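Local coordinates for protein beta-galactosidase (Geobacillus stearothermophilus, PDB 4OIF) that probably hydrolyses terminal non-reducing beta-D-galactose residues in beta-D-galactosides, as a zinc-binding, homotrimeric member of glycoside hydrolase family 42, at residues N46-S56 with R83-P94; R522-I530 with T582-Y593. All coordinates share one frame; numbering follows the deposited sequence.

Interaction 1 of 2, residues N46-S56 with R83-P94; sequences NTFTVGVFAWS and RVILATPSGARP
Strands 47-50 and 83-87 run side by side in parallel, their short axes 4.5 Å apart and inclined by 22°. Five backbone bonds join them, the donors alternating from Arg83 N to Asn46 O through to Ala87 N to Val50 O (2.9 Å). Beyond Val50 the direct backbone bonds stop and water bridges the two chains: one molecule donates to Gly51 O and Ala87 O, a second to Val52 O and Thr88 O while accepting from Gly91 N. On one face of the sheet Thr47 CG2 rests on Ile85 CD1 (3.7 Å), and Thr49 OG1 lies against Ile85 CB; on the other, Val50 CG2 meets Val84 CG1. Val52 CG2, anti to its carbonyl carbon, presses on Ala87 CB (3.6 Å). Phe53 turns a ring edge, at CD1, to Ala92 CB. The Trp55 indole is sandwiched between two prolines: Pro94 CD sits over the five-membered ring, 3.8 Å from its centroid in a CH-pi contact, and Pro89 CG lies over the opposite face, while NE1 bonds to Glu59. Its CG swings anti to the backbone N (chi1 -160°), which carries the ring between them. With an alanine at Trp55, both proline rings would probably lose their flat partner and Glu59 its indole donor. Ser56 N bonds to Ser197 OG of a second subunit, which also packs on Trp55. Neighbouring parallel strands linked through helix 68-79 form a right-handed beta-alpha-beta unit of the TIM barrel, where loops after the strands' C-terminal ends bring Val52 and Phe53 beside Asn157 and Arg119, predicted substrate-binding residues.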
loop_
_atom_site.group_PDB
_atom_site.type_symbol
_atom_site.label_atom_id
_atom_site.label_comp_id
_atom_site.label_asym_id
_atom_site.label_seq_id
_atom_site.Cartn_x
_atom_site.Cartn_y
_atom_site.Cartn_z
ATOM N N ASN A 46 32.551 -23.434 -19.875
ATOM C CA ASN A 46 33.701 -22.960 -20.639
ATOM C C ASN A 46 33.853 -21.437 -20.679
ATOM O O ASN A 46 34.900 -20.909 -21.059
ATOM C CB ASN A 46 33.608 -23.499 -22.072
ATOM C CG ASN A 46 32.252 -23.231 -22.712
ATOM O OD1 ASN A 46 31.749 -22.110 -22.688
ATOM N ND2 ASN A 46 31.651 -24.269 -23.281
ATOM N N THR A 47 32.800 -20.726 -20.306
ATOM C CA THR A 47 32.799 -19.280 -20.459
ATOM C C THR A 47 32.361 -18.607 -19.170
ATOM O O THR A 47 31.345 -18.981 -18.575
ATOM C CB THR A 47 31.891 -18.854 -21.617
ATOM O OG1 THR A 47 32.315 -19.530 -22.806
ATOM C CG2 THR A 47 31.969 -17.342 -21.839
ATOM N N PHE A 48 33.145 -17.627 -18.725
ATOM C CA PHE A 48 32.850 -16.988 -17.445
ATOM C C PHE A 48 32.962 -15.466 -17.502
ATOM O O PHE A 48 33.944 -14.915 -18.001
ATOM C CB PHE A 48 33.762 -17.567 -16.356
ATOM C CG PHE A 48 33.702 -19.064 -16.284
ATOM C CD1 PHE A 48 32.692 -19.696 -15.581
ATOM C CD2 PHE A 48 34.624 -19.841 -16.971
ATOM C CE1 PHE A 48 32.620 -21.073 -15.545
ATOM C CE2 PHE A 48 34.555 -21.222 -16.936
ATOM C CZ PHE A 48 33.554 -21.838 -16.227
ATOM N N THR A 49 31.928 -14.810 -16.993
ATOM C CA THR A 49 31.868 -13.369 -16.925
ATOM C C THR A 49 32.524 -12.869 -15.649
ATOM O O THR A 49 31.990 -13.058 -14.553
ATOM C CB THR A 49 30.428 -12.882 -16.975
ATOM O OG1 THR A 49 29.805 -13.397 -18.155
ATOM C CG2 THR A 49 30.385 -11.374 -16.998
ATOM N N VAL A 50 33.684 -12.233 -15.797
ATOM C CA VAL A 50 34.488 -11.854 -14.644
ATOM C C VAL A 50 34.573 -10.336 -14.488
ATOM O O VAL A 50 34.562 -9.591 -15.476
ATOM C CB VAL A 50 35.902 -12.474 -14.746
ATOM C CG1 VAL A 50 36.753 -12.135 -13.522
ATOM C CG2 VAL A 50 35.775 -13.981 -14.885
ATOM N N GLY A 51 34.606 -9.892 -13.235
ATOM C CA GLY A 51 34.824 -8.495 -12.909
ATOM C C GLY A 51 33.616 -7.576 -12.833
ATOM O O GLY A 51 33.796 -6.360 -12.760
ATOM N N VAL A 52 32.397 -8.125 -12.830
ATOM C CA VAL A 52 31.192 -7.288 -12.924
ATOM C C VAL A 52 31.096 -6.307 -11.746
ATOM O O VAL A 52 30.733 -5.140 -11.915
ATOM C CB VAL A 52 29.901 -8.136 -13.004
ATOM C CG1 VAL A 52 28.690 -7.243 -13.195
ATOM C CG2 VAL A 52 29.984 -9.114 -14.153
ATOM N N PHE A 53 31.459 -6.768 -10.559
ATOM C CA PHE A 53 31.448 -5.896 -9.402
ATOM C C PHE A 53 32.800 -5.891 -8.713
ATOM O O PHE A 53 32.882 -5.839 -7.484
ATOM C CB PHE A 53 30.338 -6.319 -8.443
ATOM C CG PHE A 53 28.980 -6.317 -9.079
ATOM C CD1 PHE A 53 28.329 -5.119 -9.342
ATOM C CD2 PHE A 53 28.371 -7.499 -9.447
ATOM C CE1 PHE A 53 27.081 -5.097 -9.942
ATOM C CE2 PHE A 53 27.121 -7.488 -10.050
ATOM C CZ PHE A 53 26.478 -6.281 -10.304
ATOM N N ALA A 54 33.862 -5.896 -9.515
ATOM C CA ALA A 54 35.214 -6.087 -8.991
ATOM C C ALA A 54 36.045 -4.807 -8.851
ATOM O O ALA A 54 37.260 -4.884 -8.634
ATOM C CB ALA A 54 35.947 -7.074 -9.862
ATOM N N TRP A 55 35.402 -3.644 -8.939
ATOM C CA TRP A 55 36.126 -2.376 -8.872
ATOM C C TRP A 55 36.923 -2.251 -7.573
ATOM O O TRP A 55 38.121 -1.937 -7.575
ATOM C CB TRP A 55 35.161 -1.194 -9.015
ATOM C CG TRP A 55 35.846 0.096 -9.437
ATOM C CD1 TRP A 55 37.152 0.439 -9.233
ATOM C CD2 TRP A 55 35.252 1.196 -10.144
ATOM N NE1 TRP A 55 37.407 1.686 -9.756
ATOM C CE2 TRP A 55 36.261 2.169 -10.327
ATOM C CE3 TRP A 55 33.967 1.453 -10.635
ATOM C CZ2 TRP A 55 36.025 3.375 -10.981
ATOM C CZ3 TRP A 55 33.739 2.653 -11.290
ATOM C CH2 TRP A 55 34.763 3.598 -11.458
ATOM N N SER A 56 36.251 -2.511 -6.464
ATOM C CA SER A 56 36.875 -2.406 -5.163
ATOM C C SER A 56 38.010 -3.424 -5.014
ATOM O O SER A 56 38.929 -3.214 -4.231
ATOM C CB SER A 56 35.818 -2.587 -4.072
ATOM O OG SER A 56 36.401 -2.904 -2.832
ATOM N N ARG A 83 36.984 -19.584 -21.633
ATOM C CA ARG A 83 37.071 -18.208 -22.105
ATOM C C ARG A 83 36.537 -17.240 -21.049
ATOM O O ARG A 83 35.762 -17.612 -20.156
ATOM C CB ARG A 83 36.310 -18.015 -23.428
ATOM C CG ARG A 83 36.628 -19.021 -24.551
ATOM C CD ARG A 83 38.068 -18.980 -25.045
ATOM N NE ARG A 83 38.340 -17.751 -25.770
ATOM C CZ ARG A 83 38.177 -17.605 -27.082
ATOM N NH1 ARG A 83 37.746 -18.626 -27.816
ATOM N NH2 ARG A 83 38.446 -16.434 -27.657
ATOM N N VAL A 84 36.968 -15.990 -21.154
ATOM C CA VAL A 84 36.495 -14.952 -20.257
ATOM C C VAL A 84 35.689 -13.886 -20.995
ATOM O O VAL A 84 36.147 -13.331 -21.993
ATOM C CB VAL A 84 37.656 -14.262 -19.528
ATOM C CG1 VAL A 84 37.112 -13.129 -18.639
ATOM C CG2 VAL A 84 38.466 -15.281 -18.727
ATOM N N ILE A 85 34.470 -13.645 -20.518
ATOM C CA ILE A 85 33.731 -12.424 -20.817
ATOM C C ILE A 85 34.132 -11.400 -19.759
ATOM O O ILE A 85 33.751 -11.527 -18.594
ATOM C CB ILE A 85 32.202 -12.640 -20.798
ATOM C CG1 ILE A 85 31.787 -13.616 -21.896
ATOM C CG2 ILE A 85 31.453 -11.316 -20.972
ATOM C CD1 ILE A 85 30.340 -14.053 -21.790
ATOM N N LEU A 86 34.926 -10.407 -20.148
ATOM C CA LEU A 86 35.409 -9.430 -19.183
ATOM C C LEU A 86 34.415 -8.292 -19.072
ATOM O O LEU A 86 34.025 -7.689 -20.070
ATOM C CB LEU A 86 36.788 -8.899 -19.575
ATOM C CG LEU A 86 37.470 -7.982 -18.553
ATOM C CD1 LEU A 86 37.480 -8.616 -17.181
ATOM C CD2 LEU A 86 38.884 -7.650 -18.976
ATOM N N ALA A 87 33.994 -8.014 -17.850
ATOM C CA ALA A 87 33.067 -6.930 -17.612
ATOM C C ALA A 87 33.796 -5.688 -17.146
ATOM O O ALA A 87 34.825 -5.784 -16.465
ATOM C CB ALA A 87 32.025 -7.336 -16.582
ATOM N N THR A 88 33.264 -4.523 -17.513
ATOM C CA THR A 88 33.683 -3.281 -16.879
ATOM C C THR A 88 32.904 -3.109 -15.569
ATOM O O THR A 88 31.757 -3.527 -15.463
ATOM C CB THR A 88 33.474 -2.088 -17.789
ATOM O OG1 THR A 88 32.070 -1.860 -17.970
ATOM C CG2 THR A 88 34.140 -2.355 -19.142
ATOM N N PRO A 89 33.540 -2.504 -14.561
ATOM C CA PRO A 89 32.980 -2.577 -13.212
ATOM C C PRO A 89 32.064 -1.424 -12.815
ATOM O O PRO A 89 31.774 -1.298 -11.622
ATOM C CB PRO A 89 34.237 -2.572 -12.333
ATOM C CG PRO A 89 35.183 -1.696 -13.089
ATOM C CD PRO A 89 34.908 -1.954 -14.561
ATOM N N SER A 90 31.627 -0.601 -13.767
ATOM C CA SER A 90 30.837 0.592 -13.436
ATOM C C SER A 90 29.529 0.282 -12.690
ATOM O O SER A 90 28.943 1.170 -12.079
ATOM C CB SER A 90 30.522 1.390 -14.702
ATOM O OG SER A 90 29.771 0.610 -15.612
ATOM N N GLY A 91 29.084 -0.970 -12.739
ATOM C CA GLY A 91 27.900 -1.404 -12.016
ATOM C C GLY A 91 27.866 -1.107 -10.522
ATOM O O GLY A 91 26.792 -0.974 -9.947
ATOM N N ALA A 92 29.025 -1.002 -9.885
ATOM C CA ALA A 92 29.070 -0.633 -8.467
ATOM C C ALA A 92 30.380 0.058 -8.076
ATOM O O ALA A 92 31.443 -0.580 -8.020
ATOM C CB ALA A 92 28.847 -1.867 -7.589
ATOM N N ARG A 93 30.304 1.352 -7.775
ATOM C CA ARG A 93 31.489 2.131 -7.431
ATOM C C ARG A 93 31.928 1.821 -5.995
ATOM O O ARG A 93 31.094 1.554 -5.128
ATOM C CB ARG A 93 31.211 3.637 -7.635
ATOM C CG ARG A 93 30.692 4.429 -6.406
ATOM C CD ARG A 93 29.180 4.369 -6.196
ATOM N NE ARG A 93 28.729 3.087 -5.644
ATOM C CZ ARG A 93 27.477 2.825 -5.256
ATOM N NH1 ARG A 93 26.536 3.758 -5.344
ATOM N NH2 ARG A 93 27.161 1.626 -4.781
ATOM N N PRO A 94 33.243 1.843 -5.737
ATOM C CA PRO A 94 33.740 1.627 -4.368
ATOM C C PRO A 94 33.290 2.717 -3.388
ATOM O O PRO A 94 32.964 3.827 -3.816
ATOM C CB PRO A 94 35.260 1.647 -4.544
ATOM C CG PRO A 94 35.471 1.282 -6.000
ATOM C CD PRO A 94 34.336 1.911 -6.723
HETATM O O HOH W 1 36.136 -5.154 -14.198
HETATM O O HOH W 2 29.833 -3.445 -13.690
#

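Interaction 2 of 2, residues R522-I530 with T582-Y593; sequences REMFGMEPI and TSNQYGKGQAYY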
loop_
_atom_site.group_PDB
_atom_site.type_symbol
_atom_site.label_atom_id
_atom_site.label_comp_id
_atom_site.label_asym_id
_atom_site.label_seq_id
_atom_site.Cartn_x
_atom_site.Cartn_y
_atom_site.Cartn_z
ATOM N N ARG A 522 -7.392 5.402 -42.020
ATOM C CA ARG A 522 -8.789 5.272 -42.423
ATOM C C ARG A 522 -8.870 4.569 -43.772
ATOM O O ARG A 522 -9.626 3.606 -43.943
ATOM C CB ARG A 522 -9.487 6.638 -42.499
ATOM C CG ARG A 522 -10.958 6.513 -42.930
ATOM C CD ARG A 522 -11.649 7.858 -43.205
ATOM N NE ARG A 522 -11.043 8.575 -44.326
ATOM C CZ ARG A 522 -10.473 9.772 -44.218
ATOM N NH1 ARG A 522 -10.449 10.383 -43.045
ATOM N NH2 ARG A 522 -9.930 10.359 -45.277
ATOM N N GLU A 523 -8.071 5.054 -44.717
ATOM C CA GLU A 523 -8.012 4.474 -46.049
ATOM C C GLU A 523 -7.590 3.014 -45.998
ATOM O O GLU A 523 -8.224 2.154 -46.609
ATOM C CB GLU A 523 -7.045 5.265 -46.931
ATOM C CG GLU A 523 -7.650 6.479 -47.610
ATOM C CD GLU A 523 -6.593 7.358 -48.268
ATOM O OE1 GLU A 523 -5.419 6.928 -48.344
ATOM O OE2 GLU A 523 -6.933 8.483 -48.697
ATOM N N MET A 524 -6.507 2.748 -45.277
ATOM C CA MET A 524 -5.962 1.401 -45.167
ATOM C C MET A 524 -7.004 0.405 -44.683
ATOM O O MET A 524 -7.247 -0.617 -45.328
ATOM C CB MET A 524 -4.758 1.389 -44.222
ATOM C CG MET A 524 -3.535 2.082 -44.775
ATOM S SD MET A 524 -2.343 2.491 -43.494
ATOM C CE MET A 524 -1.985 0.833 -42.915
ATOM N N PHE A 525 -7.623 0.719 -43.548
ATOM C CA PHE A 525 -8.523 -0.210 -42.878
ATOM C C PHE A 525 -9.962 -0.107 -43.382
ATOM O O PHE A 525 -10.798 -0.941 -43.052
ATOM C CB PHE A 525 -8.477 0.025 -41.362
ATOM C CG PHE A 525 -7.178 -0.385 -40.728
ATOM C CD1 PHE A 525 -6.991 -1.692 -40.276
ATOM C CD2 PHE A 525 -6.136 0.527 -40.597
ATOM C CE1 PHE A 525 -5.786 -2.085 -39.700
ATOM C CE2 PHE A 525 -4.932 0.146 -40.013
ATOM C CZ PHE A 525 -4.754 -1.166 -39.567
ATOM N N GLY A 526 -10.253 0.923 -44.172
ATOM C CA GLY A 526 -11.597 1.105 -44.695
ATOM C C GLY A 526 -12.639 1.294 -43.606
ATOM O O GLY A 526 -13.802 0.958 -43.777
ATOM N N MET A 527 -12.205 1.835 -42.478
ATOM C CA MET A 527 -13.083 2.133 -41.360
ATOM C C MET A 527 -12.391 3.157 -40.458
ATOM O O MET A 527 -11.276 3.597 -40.759
ATOM C CB MET A 527 -13.449 0.854 -40.578
ATOM C CG MET A 527 -12.297 -0.097 -40.295
ATOM S SD MET A 527 -11.072 0.509 -39.105
ATOM C CE MET A 527 -11.998 0.598 -37.576
ATOM N N GLU A 528 -13.049 3.551 -39.370
ATOM C CA GLU A 528 -12.363 4.311 -38.321
ATOM C C GLU A 528 -13.008 4.087 -36.966
ATOM O O GLU A 528 -14.209 3.808 -36.872
ATOM C CB GLU A 528 -12.335 5.801 -38.649
ATOM C CG GLU A 528 -13.686 6.421 -38.924
ATOM C CD GLU A 528 -13.570 7.885 -39.331
ATOM O OE1 GLU A 528 -12.824 8.643 -38.666
ATOM O OE2 GLU A 528 -14.217 8.273 -40.326
ATOM N N PRO A 529 -12.208 4.180 -35.902
ATOM C CA PRO A 529 -12.798 4.076 -34.563
ATOM C C PRO A 529 -13.402 5.418 -34.167
ATOM O O PRO A 529 -12.795 6.450 -34.460
ATOM C CB PRO A 529 -11.599 3.716 -33.682
ATOM C CG PRO A 529 -10.422 4.334 -34.385
ATOM C CD PRO A 529 -10.742 4.345 -35.859
ATOM N N ILE A 530 -14.566 5.443 -33.533
ATOM C CA ILE A 530 -15.043 6.734 -33.060
ATOM C C ILE A 530 -15.196 6.789 -31.550
ATOM O O ILE A 530 -15.314 7.871 -30.993
ATOM C CB ILE A 530 -16.374 7.131 -33.724
ATOM C CG1 ILE A 530 -17.496 6.181 -33.330
ATOM C CG2 ILE A 530 -16.219 7.152 -35.237
ATOM C CD1 ILE A 530 -18.810 6.509 -34.023
ATOM N N THR A 582 -13.155 -6.085 -38.554
ATOM C CA THR A 582 -13.225 -5.679 -39.960
ATOM C C THR A 582 -11.993 -6.099 -40.765
ATOM O O THR A 582 -10.904 -6.274 -40.216
ATOM C CB THR A 582 -13.388 -4.145 -40.110
ATOM O OG1 THR A 582 -12.173 -3.488 -39.728
ATOM C CG2 THR A 582 -14.514 -3.634 -39.255
ATOM N N SER A 583 -12.182 -6.256 -42.074
ATOM C CA SER A 583 -11.087 -6.528 -43.005
ATOM C C SER A 583 -11.215 -5.623 -44.213
ATOM O O SER A 583 -12.315 -5.243 -44.599
ATOM C CB SER A 583 -11.081 -7.992 -43.462
ATOM O OG SER A 583 -12.146 -8.241 -44.362
ATOM N N ASN A 584 -10.091 -5.300 -44.828
ATOM C CA ASN A 584 -10.125 -4.388 -45.947
ATOM C C ASN A 584 -8.940 -4.545 -46.894
ATOM O O ASN A 584 -7.785 -4.489 -46.481
ATOM C CB ASN A 584 -10.191 -2.964 -45.419
ATOM C CG ASN A 584 -10.463 -1.969 -46.497
ATOM O OD1 ASN A 584 -11.519 -2.002 -47.124
ATOM N ND2 ASN A 584 -9.527 -1.057 -46.710
ATOM N N GLN A 585 -9.228 -4.738 -48.175
ATOM C CA GLN A 585 -8.158 -4.855 -49.148
ATOM C C GLN A 585 -7.696 -3.463 -49.492
ATOM O O GLN A 585 -8.507 -2.555 -49.658
ATOM C CB GLN A 585 -8.616 -5.611 -50.390
ATOM C CG GLN A 585 -9.373 -6.886 -50.054
ATOM C CD GLN A 585 -9.710 -7.695 -51.279
ATOM O OE1 GLN A 585 -9.629 -7.200 -52.401
ATOM N NE2 GLN A 585 -10.095 -8.949 -51.074
ATOM N N TYR A 586 -6.387 -3.290 -49.576
ATOM C CA TYR A 586 -5.827 -1.983 -49.831
ATOM C C TYR A 586 -4.588 -2.156 -50.678
ATOM O O TYR A 586 -3.601 -2.739 -50.227
ATOM C CB TYR A 586 -5.515 -1.267 -48.510
ATOM C CG TYR A 586 -4.890 0.096 -48.676
ATOM C CD1 TYR A 586 -5.657 1.196 -49.007
ATOM C CD2 TYR A 586 -3.530 0.279 -48.490
ATOM C CE1 TYR A 586 -5.089 2.445 -49.159
ATOM C CE2 TYR A 586 -2.949 1.520 -48.638
ATOM C CZ TYR A 586 -3.732 2.601 -48.975
ATOM O OH TYR A 586 -3.148 3.839 -49.131
ATOM N N GLY A 587 -4.633 -1.655 -51.909
ATOM C CA GLY A 587 -3.555 -1.917 -52.841
ATOM C C GLY A 587 -3.431 -3.421 -52.984
ATOM O O GLY A 587 -4.440 -4.107 -53.138
ATOM N N LYS A 588 -2.214 -3.951 -52.889
ATOM C CA LYS A 588 -2.034 -5.398 -52.985
ATOM C C LYS A 588 -2.291 -6.118 -51.662
ATOM O O LYS A 588 -2.422 -7.334 -51.634
ATOM C CB LYS A 588 -0.627 -5.731 -53.475
ATOM C CG LYS A 588 -0.365 -5.386 -54.932
ATOM C CD LYS A 588 1.070 -5.743 -55.314
ATOM C CE LYS A 588 1.476 -5.170 -56.670
ATOM N NZ LYS A 588 2.920 -5.416 -56.955
ATOM N N GLY A 589 -2.389 -5.373 -50.568
ATOM C CA GLY A 589 -2.474 -6.003 -49.263
ATOM C C GLY A 589 -3.819 -5.978 -48.569
ATOM O O GLY A 589 -4.860 -5.738 -49.184
ATOM N N GLN A 590 -3.783 -6.241 -47.268
ATOM C CA GLN A 590 -4.983 -6.338 -46.450
ATOM C C GLN A 590 -4.763 -5.741 -45.072
ATOM O O GLN A 590 -3.681 -5.861 -44.510
ATOM C CB GLN A 590 -5.423 -7.787 -46.299
ATOM C CG GLN A 590 -6.465 -8.216 -47.277
ATOM C CD GLN A 590 -7.286 -9.351 -46.731
ATOM O OE1 GLN A 590 -6.750 -10.397 -46.374
ATOM N NE2 GLN A 590 -8.596 -9.146 -46.641
ATOM N N ALA A 591 -5.799 -5.112 -44.529
ATOM C CA ALA A 591 -5.739 -4.546 -43.194
ATOM C C ALA A 591 -6.962 -4.964 -42.387
ATOM O O ALA A 591 -8.103 -4.727 -42.782
ATOM C CB ALA A 591 -5.617 -3.022 -43.263
ATOM N N TYR A 592 -6.699 -5.612 -41.260
ATOM C CA TYR A 592 -7.723 -6.052 -40.326
ATOM C C TYR A 592 -7.737 -5.198 -39.048
ATOM O O TYR A 592 -6.684 -4.865 -38.498
ATOM C CB TYR A 592 -7.491 -7.508 -39.929
ATOM C CG TYR A 592 -7.593 -8.508 -41.046
ATOM C CD1 TYR A 592 -6.581 -8.628 -41.988
ATOM C CD2 TYR A 592 -8.684 -9.363 -41.137
ATOM C CE1 TYR A 592 -6.665 -9.549 -43.007
ATOM C CE2 TYR A 592 -8.769 -10.298 -42.145
ATOM C CZ TYR A 592 -7.757 -10.385 -43.077
ATOM O OH TYR A 592 -7.831 -11.305 -44.090
ATOM N N TYR A 593 -8.932 -4.883 -38.558
ATOM C CA TYR A 593 -9.067 -4.179 -37.292
ATOM C C TYR A 593 -9.876 -5.017 -36.322
ATOM O O TYR A 593 -10.987 -5.455 -36.645
ATOM C CB TYR A 593 -9.727 -2.816 -37.502
ATOM C CG TYR A 593 -9.684 -1.905 -36.293
ATOM C CD1 TYR A 593 -10.775 -1.812 -35.427
ATOM C CD2 TYR A 593 -8.561 -1.116 -36.026
ATOM C CE1 TYR A 593 -10.745 -0.958 -34.318
ATOM C CE2 TYR A 593 -8.516 -0.264 -34.912
ATOM C CZ TYR A 593 -9.612 -0.190 -34.065
ATOM O OH TYR A 593 -9.581 0.647 -32.969
HETATM O O HOH W 3 -10.238 -3.415 -41.623
#
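Asn584 reaches the end of helix 519-525 because its CG stands anti to the backbone N (chi1 -170°), directing the amide at Met524 O. Met527 instead folds back on itself: CG lies between the backbone N and the carbonyl carbon (chi1 44°), and two further bends bring the methyl over Tyr593. The Asn584 ND2 to Met524 O bond is 2.7 Å long and fairly straight at hydrogen, 164°. Its acceptor lies nearly in the amide plane of Asn584, whereas the donor stands well above the carbonyl plane of Met524. Three aromatic rings are each met over a face by an aliphatic carbon. Met524 CA sits 4.0 Å from the centroid of the Tyr586 ring, and Met524 CG touches the same ring at CE2. Ala591 CB lies over Phe525, nearest CD1 at 3.5 Å, while Tyr592 O approaches that ring at its edge. Met527 CE stands 3.7 Å from the centroid of the Tyr593 ring; SD, placed obliquely, adds a Met-aromatic contact. At the far end of Tyr593, OH meets Pro529 CB. Gly526, the first residue after the helix, has a positive phi, and a CB there would run into Asn584 OD1. Strands 579-586 and 589-594, joined by a type II' turn, thus hold the helix end and the start of strand 527-534 in the trimerisation domain; Glu528 forms a salt bridge with Arg382 of a third subunit. Chemically, the contact is mainly apolar, with a few polar groups paired: the Asn584 amide N-H serves one helix-end carbonyl, and a single water donates to Phe525 O and Ala591 O while accepting from Thr582 OG1.

How the interactions relate
Interactions 1 and 2 are both largely buried, but they share no element and lie on opposite sides of the chain's centre, their centres about 52 Å apart. Interaction 1 belongs to the catalytic barrel and pairs neighbouring strands of one sheet, so main-chain bonds carry much of it, with waters continuing where the strands end. Interaction 2, in the trimerisation domain, sets a helix end and the start of strand 527-534, part of a separate two-stranded sheet, against a hairpin of the domain's large mixed sheet; no backbone-to-backbone bond crosses it, and side chains, chiefly aromatic faces, do the joining. Each lies close to another subunit, 46-56 with 83-94 to the second and 522-530 to the third. Only interaction 1 adjoins the predicted substrate site.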